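PDB 4WU0: similar to yteR (Bacilus subtilis) from Clostridium acetobutylicum, which probably hydrolyses unsaturated rhamnogalacturonan fragments of pectin, as a glycoside hydrolase of family GH105. Local coordinates for residues A98-R103 / A140-E145; A294-I299 / Y356-L361; N300-E305 / L313-Y318. All blocks are in the same frame, centred on the assembly; numbering follows the deposited sequence.

Contact 1 (A98-R103 / A140-E145)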
loop_
_atom_site.group_PDB
_atom_site.type_symbol
_atom_site.label_atom_id
_atom_site.label_comp_id
_atom_site.label_asym_id
_atom_site.label_seq_id
_atom_site.Cartn_x
_atom_site.Cartn_y
_atom_site.Cartn_z
ATOM N N ALA A 98 -0.770 5.082 21.712
ATOM C CA ALA A 98 -0.658 3.958 20.785
ATOM C C ALA A 98 0.411 4.228 19.727
ATOM O O ALA A 98 1.198 3.346 19.368
ATOM C CB ALA A 98 -2.027 3.665 20.132
ATOM N N LEU A 99 0.480 5.465 19.270
ATOM C CA LEU A 99 1.482 5.865 18.291
ATOM C C LEU A 99 2.888 5.771 18.873
ATOM O O LEU A 99 3.815 5.345 18.184
ATOM C CB LEU A 99 1.184 7.277 17.783
ATOM C CG LEU A 99 0.087 7.301 16.703
ATOM C CD1 LEU A 99 -0.497 8.693 16.528
ATOM C CD2 LEU A 99 0.654 6.783 15.392
ATOM N N ILE A 100 3.041 6.164 20.135
ATOM C CA ILE A 100 4.327 6.051 20.812
ATOM C C ILE A 100 4.734 4.580 20.861
ATOM O O ILE A 100 5.900 4.241 20.651
ATOM C CB ILE A 100 4.264 6.649 22.229
ATOM C CG1 ILE A 100 4.221 8.171 22.126
ATOM C CG2 ILE A 100 5.455 6.201 23.077
ATOM C CD1 ILE A 100 3.661 8.847 23.364
ATOM N N ASN A 101 3.773 3.699 21.121
ATOM C CA ASN A 101 4.075 2.274 21.191
ATOM C C ASN A 101 4.535 1.732 19.842
ATOM O O ASN A 101 5.480 0.950 19.776
ATOM C CB ASN A 101 2.873 1.475 21.729
ATOM C CG ASN A 101 2.604 1.742 23.199
ATOM O OD1 ASN A 101 3.526 2.030 23.974
ATOM N ND2 ASN A 101 1.332 1.655 23.597
ATOM N N LEU A 102 3.892 2.151 18.751
ATOM C CA LEU A 102 4.317 1.709 17.439
ATOM C C LEU A 102 5.683 2.273 17.086
ATOM O O LEU A 102 6.521 1.570 16.534
ATOM C CB LEU A 102 3.303 2.138 16.370
ATOM C CG LEU A 102 1.936 1.462 16.473
ATOM C CD1 LEU A 102 0.975 2.128 15.487
ATOM C CD2 LEU A 102 2.010 -0.048 16.205
ATOM N N ARG A 103 5.918 3.542 17.407
ATOM C CA ARG A 103 7.191 4.169 17.093
ATOM C C ARG A 103 8.354 3.455 17.780
ATOM O O ARG A 103 9.467 3.404 17.243
ATOM C CB ARG A 103 7.149 5.654 17.468
ATOM C CG ARG A 103 8.479 6.374 17.372
ATOM C CD ARG A 103 9.003 6.437 15.961
ATOM N NE ARG A 103 10.258 7.169 15.901
ATOM C CZ ARG A 103 11.440 6.651 16.227
ATOM N NH1 ARG A 103 11.531 5.383 16.633
ATOM N NH2 ARG A 103 12.538 7.382 16.131
ATOM N N ALA A 140 7.527 8.048 7.859
ATOM C CA ALA A 140 7.533 9.399 7.304
ATOM C C ALA A 140 6.381 10.251 7.820
ATOM O O ALA A 140 6.564 11.414 8.178
ATOM C CB ALA A 140 7.507 9.346 5.768
ATOM N N LYS A 141 5.175 9.685 7.838
ATOM C CA LYS A 141 4.028 10.416 8.363
ATOM C C LYS A 141 4.215 10.729 9.843
ATOM O O LYS A 141 3.845 11.800 10.303
ATOM C CB LYS A 141 2.736 9.647 8.092
ATOM C CG LYS A 141 2.455 9.536 6.583
ATOM C CD LYS A 141 1.257 8.684 6.271
ATOM C CE LYS A 141 0.878 8.808 4.791
ATOM N NZ LYS A 141 0.371 10.176 4.445
ATOM N N TYR A 142 4.803 9.798 10.587
ATOM C CA TYR A 142 5.029 10.005 12.001
ATOM C C TYR A 142 6.021 11.154 12.202
ATOM O O TYR A 142 5.811 12.036 13.034
ATOM C CB TYR A 142 5.572 8.727 12.636
ATOM C CG TYR A 142 5.686 8.802 14.136
ATOM C CD1 TYR A 142 6.795 9.375 14.730
ATOM C CD2 TYR A 142 4.685 8.320 14.956
ATOM C CE1 TYR A 142 6.901 9.463 16.102
ATOM C CE2 TYR A 142 4.789 8.399 16.306
ATOM C CZ TYR A 142 5.877 8.990 16.880
ATOM O OH TYR A 142 5.964 9.062 18.254
ATOM N N VAL A 143 7.106 11.135 11.439
ATOM C CA VAL A 143 8.140 12.173 11.594
ATOM C C VAL A 143 7.589 13.551 11.254
ATOM O O VAL A 143 7.916 14.533 11.920
ATOM C CB VAL A 143 9.372 11.855 10.706
ATOM C CG1 VAL A 143 10.363 13.021 10.645
ATOM C CG2 VAL A 143 10.039 10.577 11.198
ATOM N N LYS A 144 6.776 13.628 10.207
ATOM C CA LYS A 144 6.121 14.878 9.814
ATOM C C LYS A 144 5.363 15.480 10.995
ATOM O O LYS A 144 5.414 16.684 11.225
ATOM C CB LYS A 144 5.162 14.634 8.643
ATOM C CG LYS A 144 4.388 15.872 8.122
ATOM C CD LYS A 144 5.351 16.890 7.539
ATOM C CE LYS A 144 4.661 17.932 6.660
ATOM N NZ LYS A 144 3.541 18.604 7.357
ATOM N N GLU A 145 4.681 14.633 11.753
ATOM C CA GLU A 145 3.858 15.106 12.863
ATOM C C GLU A 145 4.604 15.304 14.182
ATOM O O GLU A 145 4.322 16.261 14.916
ATOM C CB GLU A 145 2.665 14.141 13.057
ATOM C CG GLU A 145 1.634 14.593 14.095
ATOM C CD GLU A 145 0.845 15.843 13.683
ATOM O OE1 GLU A 145 0.749 16.143 12.465
ATOM O OE2 GLU A 145 0.330 16.532 14.600
#

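Contact 2 (A294-I299 / Y356-L361)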
loop_
_atom_site.group_PDB
_atom_site.type_symbol
_atom_site.label_atom_id
_atom_site.label_comp_id
_atom_site.label_asym_id
_atom_site.label_seq_id
_atom_site.Cartn_x
_atom_site.Cartn_y
_atom_site.Cartn_z
ATOM N N ALA A 294 -7.667 5.015 -16.978
ATOM C CA ALA A 294 -7.347 3.854 -16.156
ATOM C C ALA A 294 -8.317 3.745 -14.982
ATOM O O ALA A 294 -8.763 2.645 -14.639
ATOM C CB ALA A 294 -5.887 3.911 -15.656
ATOM N N TYR A 295 -8.642 4.882 -14.369
ATOM C CA TYR A 295 -9.639 4.904 -13.318
ATOM C C TYR A 295 -10.966 4.352 -13.808
ATOM O O TYR A 295 -11.582 3.521 -13.143
ATOM C CB TYR A 295 -9.858 6.308 -12.752
ATOM C CG TYR A 295 -10.898 6.263 -11.669
ATOM C CD1 TYR A 295 -10.590 5.777 -10.410
ATOM C CD2 TYR A 295 -12.205 6.652 -11.912
ATOM C CE1 TYR A 295 -11.558 5.689 -9.432
ATOM C CE2 TYR A 295 -13.174 6.565 -10.935
ATOM C CZ TYR A 295 -12.845 6.082 -9.695
ATOM O OH TYR A 295 -13.822 6.017 -8.720
ATOM N N LYS A 296 -11.443 4.823 -14.950
ATOM C CA LYS A 296 -12.692 4.310 -15.480
ATOM C C LYS A 296 -12.590 2.801 -15.774
ATOM O O LYS A 296 -13.562 2.057 -15.634
ATOM C CB LYS A 296 -13.100 5.108 -16.717
ATOM C CG LYS A 296 -13.722 6.446 -16.319
ATOM C CD LYS A 296 -14.310 7.200 -17.473
ATOM C CE LYS A 296 -13.212 7.610 -18.407
ATOM N NZ LYS A 296 -13.676 8.512 -19.505
ATOM N N GLY A 297 -11.390 2.349 -16.125
ATOM C CA GLY A 297 -11.136 0.933 -16.294
ATOM C C GLY A 297 -11.330 0.134 -15.023
ATOM O O GLY A 297 -11.792 -0.999 -15.050
ATOM N N LEU A 298 -10.968 0.702 -13.880
ATOM C CA LEU A 298 -11.241 0.020 -12.614
ATOM C C LEU A 298 -12.745 -0.252 -12.446
ATOM O O LEU A 298 -13.170 -1.325 -12.008
ATOM C CB LEU A 298 -10.774 0.876 -11.443
ATOM C CG LEU A 298 -9.325 1.306 -11.371
ATOM C CD1 LEU A 298 -9.149 2.209 -10.165
ATOM C CD2 LEU A 298 -8.445 0.091 -11.240
ATOM N N ILE A 299 -13.557 0.745 -12.734
ATOM C CA ILE A 299 -15.004 0.617 -12.597
ATOM C C ILE A 299 -15.518 -0.438 -13.562
ATOM O O ILE A 299 -16.320 -1.317 -13.192
ATOM C CB ILE A 299 -15.721 1.942 -12.916
ATOM C CG1 ILE A 299 -15.190 3.087 -12.043
ATOM C CG2 ILE A 299 -17.230 1.806 -12.773
ATOM C CD1 ILE A 299 -15.338 2.884 -10.578
ATOM N N TYR A 356 -11.122 9.075 -4.610
ATOM C CA TYR A 356 -10.976 10.410 -4.061
ATOM C C TYR A 356 -10.092 11.255 -4.981
ATOM O O TYR A 356 -10.423 12.402 -5.277
ATOM C CB TYR A 356 -10.398 10.344 -2.647
ATOM C CG TYR A 356 -10.040 11.692 -2.069
ATOM C CD1 TYR A 356 -11.009 12.505 -1.513
ATOM C CD2 TYR A 356 -8.733 12.155 -2.109
ATOM C CE1 TYR A 356 -10.689 13.755 -0.997
ATOM C CE2 TYR A 356 -8.403 13.413 -1.600
ATOM C CZ TYR A 356 -9.388 14.194 -1.042
ATOM O OH TYR A 356 -9.073 15.434 -0.527
ATOM N N GLU A 357 -8.980 10.692 -5.443
ATOM C CA GLU A 357 -8.062 11.467 -6.293
ATOM C C GLU A 357 -8.700 11.793 -7.641
ATOM O O GLU A 357 -8.507 12.871 -8.176
ATOM C CB GLU A 357 -6.755 10.721 -6.534
ATOM C CG GLU A 357 -5.842 10.629 -5.314
ATOM C CD GLU A 357 -5.160 11.946 -4.947
ATOM O OE1 GLU A 357 -5.035 12.858 -5.800
ATOM O OE2 GLU A 357 -4.739 12.069 -3.770
ATOM N N TYR A 358 -9.421 10.830 -8.202
ATOM C CA TYR A 358 -10.104 11.041 -9.474
ATOM C C TYR A 358 -11.119 12.167 -9.360
ATOM O O TYR A 358 -11.175 13.065 -10.199
ATOM C CB TYR A 358 -10.820 9.765 -9.900
ATOM C CG TYR A 358 -11.603 9.914 -11.180
ATOM C CD1 TYR A 358 -10.983 9.776 -12.398
ATOM C CD2 TYR A 358 -12.964 10.173 -11.154
ATOM C CE1 TYR A 358 -11.697 9.893 -13.575
ATOM C CE2 TYR A 358 -13.683 10.302 -12.322
ATOM C CZ TYR A 358 -13.045 10.152 -13.525
ATOM O OH TYR A 358 -13.744 10.284 -14.719
ATOM N N GLU A 359 -11.917 12.110 -8.306
ATOM C CA GLU A 359 -12.939 13.114 -8.083
ATOM C C GLU A 359 -12.304 14.482 -7.910
ATOM O O GLU A 359 -12.815 15.482 -8.396
ATOM C CB GLU A 359 -13.765 12.736 -6.858
ATOM C CG GLU A 359 -14.615 11.485 -7.089
ATOM C CD GLU A 359 -14.951 10.739 -5.817
ATOM O OE1 GLU A 359 -14.769 11.290 -4.705
ATOM O OE2 GLU A 359 -15.368 9.565 -5.925
ATOM N N THR A 360 -11.165 14.518 -7.235
ATOM C CA THR A 360 -10.494 15.783 -6.962
ATOM C C THR A 360 -9.999 16.382 -8.275
ATOM O O THR A 360 -10.073 17.593 -8.479
ATOM C CB THR A 360 -9.324 15.590 -5.989
ATOM O OG1 THR A 360 -9.820 15.078 -4.748
ATOM C CG2 THR A 360 -8.594 16.899 -5.741
ATOM N N LEU A 361 -9.503 15.525 -9.169
ATOM C CA LEU A 361 -9.073 15.970 -10.499
ATOM C C LEU A 361 -10.253 16.498 -11.317
ATOM O O LEU A 361 -10.138 17.574 -11.917
ATOM C CB LEU A 361 -8.401 14.813 -11.250
ATOM C CG LEU A 361 -8.023 15.097 -12.710
ATOM C CD1 LEU A 361 -6.992 16.238 -12.823
ATOM C CD2 LEU A 361 -7.508 13.825 -13.366
ATOM O OXT LEU A 361 -11.329 15.886 -11.419
HETATM O O HOH W 1 -15.378 8.437 -8.396
HETATM O O HOH W 2 -12.863 10.622 -17.336
#

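Contact 3 (N300-E305 / L313-Y318)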
loop_
_atom_site.group_PDB
_atom_site.type_symbol
_atom_site.label_atom_id
_atom_site.label_comp_id
_atom_site.label_asym_id
_atom_site.label_seq_id
_atom_site.Cartn_x
_atom_site.Cartn_y
_atom_site.Cartn_z
ATOM N N ASN A 300 -15.091 -0.330 -14.821
ATOM C CA ASN A 300 -15.551 -1.262 -15.844
ATOM C C ASN A 300 -15.201 -2.721 -15.504
ATOM O O ASN A 300 -16.024 -3.620 -15.653
ATOM C CB ASN A 300 -14.951 -0.911 -17.209
ATOM C CG ASN A 300 -15.471 0.398 -17.761
ATOM O OD1 ASN A 300 -16.556 0.855 -17.398
ATOM N ND2 ASN A 300 -14.703 1.001 -18.666
ATOM N N GLU A 301 -13.976 -2.965 -15.065
ATOM C CA GLU A 301 -13.518 -4.338 -14.867
ATOM C C GLU A 301 -13.915 -4.929 -13.524
ATOM O O GLU A 301 -14.085 -6.152 -13.405
ATOM C CB GLU A 301 -12.005 -4.419 -14.972
ATOM C CG GLU A 301 -11.449 -4.030 -16.320
ATOM C CD GLU A 301 -12.002 -4.847 -17.472
ATOM O OE1 GLU A 301 -12.143 -6.068 -17.315
ATOM O OE2 GLU A 301 -12.279 -4.265 -18.536
ATOM N N PHE A 302 -14.011 -4.087 -12.501
ATOM C CA PHE A 302 -14.019 -4.601 -11.124
ATOM C C PHE A 302 -15.256 -4.264 -10.279
ATOM O O PHE A 302 -15.459 -4.872 -9.229
ATOM C CB PHE A 302 -12.774 -4.142 -10.395
ATOM C CG PHE A 302 -11.483 -4.499 -11.082
ATOM C CD1 PHE A 302 -11.211 -5.795 -11.480
ATOM C CD2 PHE A 302 -10.531 -3.524 -11.313
ATOM C CE1 PHE A 302 -10.020 -6.098 -12.086
ATOM C CE2 PHE A 302 -9.340 -3.833 -11.933
ATOM C CZ PHE A 302 -9.075 -5.118 -12.299
ATOM N N ILE A 303 -16.055 -3.287 -10.695
ATOM C CA ILE A 303 -17.222 -2.881 -9.918
ATOM C C ILE A 303 -18.516 -3.470 -10.481
ATOM O O ILE A 303 -18.780 -3.384 -11.671
ATOM C CB ILE A 303 -17.340 -1.319 -9.879
ATOM C CG1 ILE A 303 -16.150 -0.703 -9.156
ATOM C CG2 ILE A 303 -18.640 -0.876 -9.239
ATOM C CD1 ILE A 303 -16.109 -0.945 -7.675
ATOM N N LEU A 304 -19.333 -4.051 -9.602
ATOM C CA LEU A 304 -20.672 -4.488 -9.936
ATOM C C LEU A 304 -21.642 -3.952 -8.881
ATOM O O LEU A 304 -21.384 -4.058 -7.671
ATOM C CB LEU A 304 -20.779 -6.022 -9.969
ATOM C CG LEU A 304 -20.116 -6.765 -11.135
ATOM C CD1 LEU A 304 -20.256 -8.285 -10.947
ATOM C CD2 LEU A 304 -20.726 -6.329 -12.472
ATOM N N GLU A 305 -22.766 -3.437 -9.353
ATOM C CA GLU A 305 -23.837 -2.972 -8.484
ATOM C C GLU A 305 -24.653 -4.146 -7.949
ATOM O O GLU A 305 -25.040 -5.038 -8.699
ATOM C CB GLU A 305 -24.755 -2.003 -9.254
ATOM C CG GLU A 305 -25.878 -1.416 -8.435
ATOM C CD GLU A 305 -26.757 -0.478 -9.250
ATOM O OE1 GLU A 305 -26.693 -0.545 -10.496
ATOM O OE2 GLU A 305 -27.509 0.314 -8.648
ATOM N N LEU A 313 -16.602 -4.619 -5.033
ATOM C CA LEU A 313 -15.337 -4.598 -5.752
ATOM C C LEU A 313 -14.851 -6.034 -5.906
ATOM O O LEU A 313 -14.648 -6.734 -4.934
ATOM C CB LEU A 313 -14.294 -3.777 -5.004
ATOM C CG LEU A 313 -12.924 -3.631 -5.680
ATOM C CD1 LEU A 313 -12.998 -2.813 -6.935
ATOM C CD2 LEU A 313 -11.922 -3.007 -4.713
ATOM N N ASN A 314 -14.668 -6.455 -7.149
ATOM C CA ASN A 314 -14.305 -7.828 -7.456
ATOM C C ASN A 314 -12.853 -7.966 -7.907
ATOM O O ASN A 314 -12.211 -6.981 -8.244
ATOM C CB ASN A 314 -15.204 -8.304 -8.604
ATOM C CG ASN A 314 -16.694 -8.260 -8.266
ATOM O OD1 ASN A 314 -17.481 -7.514 -8.869
ATOM N ND2 ASN A 314 -17.093 -9.110 -7.370
ATOM N N LYS A 315 -12.390 -9.212 -7.959
ATOM C CA LYS A 315 -11.123 -9.616 -8.572
ATOM C C LYS A 315 -9.905 -9.143 -7.802
ATOM O O LYS A 315 -8.906 -8.693 -8.388
ATOM C CB LYS A 315 -11.037 -9.171 -10.032
ATOM C CG LYS A 315 -12.306 -9.411 -10.865
ATOM C CD LYS A 315 -12.732 -10.886 -10.873
ATOM C CE LYS A 315 -13.973 -11.065 -11.741
ATOM N NZ LYS A 315 -14.408 -12.486 -11.824
ATOM N N ILE A 316 -9.963 -9.336 -6.492
ATOM C CA ILE A 316 -8.869 -8.927 -5.620
ATOM C C ILE A 316 -8.078 -10.155 -5.174
ATOM O O ILE A 316 -8.632 -11.113 -4.678
ATOM C CB ILE A 316 -9.411 -8.201 -4.381
ATOM C CG1 ILE A 316 -10.290 -7.004 -4.776
ATOM C CG2 ILE A 316 -8.275 -7.809 -3.470
ATOM C CD1 ILE A 316 -11.227 -6.601 -3.674
ATOM N N CYS A 317 -6.766 -10.116 -5.346
ATOM C CA CYS A 317 -5.939 -11.214 -4.841
ATOM C C CYS A 317 -5.983 -11.169 -3.320
ATOM O O CYS A 317 -5.579 -10.180 -2.733
ATOM C CB CYS A 317 -4.496 -11.058 -5.319
ATOM S SG CYS A 317 -3.418 -12.326 -4.568
ATOM N N TYR A 318 -6.447 -12.221 -2.668
ATOM C CA TYR A 318 -6.651 -12.153 -1.226
ATOM C C TYR A 318 -5.330 -11.955 -0.446
ATOM O O TYR A 318 -5.275 -11.184 0.525
ATOM C CB TYR A 318 -7.400 -13.389 -0.722
ATOM C CG TYR A 318 -7.539 -13.448 0.782
ATOM C CD1 TYR A 318 -8.207 -12.445 1.488
ATOM C CD2 TYR A 318 -6.979 -14.489 1.503
ATOM C CE1 TYR A 318 -8.312 -12.500 2.862
ATOM C CE2 TYR A 318 -7.090 -14.551 2.871
ATOM C CZ TYR A 318 -7.755 -13.555 3.545
ATOM O OH TYR A 318 -7.856 -13.620 4.922
#

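Contact 1 (A98-R103 / A140-E145)
Tyr142 reaches from helix 129-146 onto helix 93-108, with Arg103 and Leu99 as its main partners; the pairing joins two helices of the alpha/alpha barrel expected for a family 105 hydrolase of the six-hairpin clan. The short helical segments keep their axes 11.8 Å apart at 124°, so a long aromatic side chain has to span the interval. It does so with CG anti to the backbone N (chi1 -173°), which directs the ring toward helix 93-108.

The packing is mostly aliphatic against aromatic. Arg103 lays CB, CG and CD over one face of the ring. Its CB makes a CH-pi contact 4.0 Å from the ring centroid, and CD lies 3.7 Å above the ring plane, also offset toward the rim. Leu99 adds its CB, 4.1 Å from Tyr142 CE2, while Leu99 O approaches the same carbon obliquely.

Polar groups take their partners elsewhere. The Arg103 guanidinium is turned 73° from the ring plane and forms salt bridges with Asp107 and Glu151. Tyr142 OH is hydrogen-bonded to Arg96, one turn before Ile100, so the phenol is anchored at its far end too. At the hydroxyl-bearing carbon, Arg103 CB comes within 3.6 Å of Tyr142 CZ.

Contact 2 (A294-I299 / Y356-L361)
Tyr295 and Tyr358 both hold CG anti to their backbone N, with chi1 at -180° and 178°, and these extended side chains bring the two rings face to face between helix 288-302 and helix 345-360. The rings form an offset stack with centroids 4.2 Å apart and planes 19° from parallel. Although the planes nearly match, the side chains cross at about a right angle, so the two hydroxyls leave the stack in different directions. The overlap is uneven: Tyr295 CD2 sits over the centre of the Tyr358 ring, whereas Tyr358 CG lies toward the rim of the Tyr295 ring. Tyr295 CD2 is 3.4 Å from both Tyr358 CD1 and Tyr358 CG. Tyr358 CB joins in with a CH-pi contact over the Tyr295 face, 3.8 Å from the centroid and almost on the ring normal.

Water extends the contact at both hydroxyls. One molecule lies 2.9 Å from Tyr295 OH and donates to Glu359 OE2, and Tyr295 OH is also hydrogen-bonded to Ser355. A second lies in the plane of the Tyr358 ring, 2.8 Å from Tyr358 OH, and takes a weak bond from Lys296 NZ. Lys296 reaches it by running its CG and CD past the Tyr358 hydroxyl.

The stack thus couples the last helix of the chain to helix 288-302, as helix-helix packing within the alpha/alpha barrel expected of this family. Val271 of helix 264-279 packs against Tyr295, and on helix 345-360 Tyr356 and Glu359 contact Trp40 of helix 25-41.

Contact 3 (N300-E305 / L313-Y318)
Phe302 and Ile303 meet Leu313 where helix 288-302 gives way to a strand and the chain enters a beta hairpin made by strands 303-305 and 311-317. Ile303 is the first residue to leave helical geometry and pairs with Leu313 as an antiparallel non-hydrogen-bonded pair. Their side chains stand on the same face of the sheet and slant across one another, bringing Ile303 CD1 to 3.7 Å from Leu313 CD1. With CG of Leu313 opposite its backbone N (chi1 -178°) and chi2 at 67°, the same methyl comes against Phe302 CB as well. Phe351 of helix 345-360 and Met8 of helix 4-14 pack on both Ile303 and Leu313, so this face of the hairpin lies against those helices.

The Lys315 side chain crosses that of Phe302 obliquely, its CB 3.7 Å from Phe302 CD1, while Glu301 CB covers the centre of one face of the Phe302 ring. Lys315 has a left-handed backbone conformation (phi 70°), in the stretch where the strand is interrupted. The Leu304 side chain crosses that of Asn314 at about a right angle.

One backbone hydrogen bond joins the segments: Asn314 N donates to Phe302 O at 2.7 Å, nearly straight and in the carbonyl plane. That oxygen also receives a CA-H...O contact from Leu313 CA at 3.5 Å.

How the contacts relate
Contacts 2 and 3 are neighbours, with centres 14 Å apart, and both draw on helix 288-302: contact 2 uses its middle, contact 3 its last turn and the strand that follows. They touch directly where Leu298 O packs 4.2 Å from Ile303 CG1. Along the chain the hairpin of contact 3 falls between the two helices that contact 2 brings together, and helix 345-360 serves both, through Tyr358 in one and Phe351 in the other. Contact 1 touches neither: its centre is about 30 Å from that of contact 2 and 33 Å from that of contact 3, across the chain's centre from the latter, with nearest atoms about 10 Å and 20 Å away respectively.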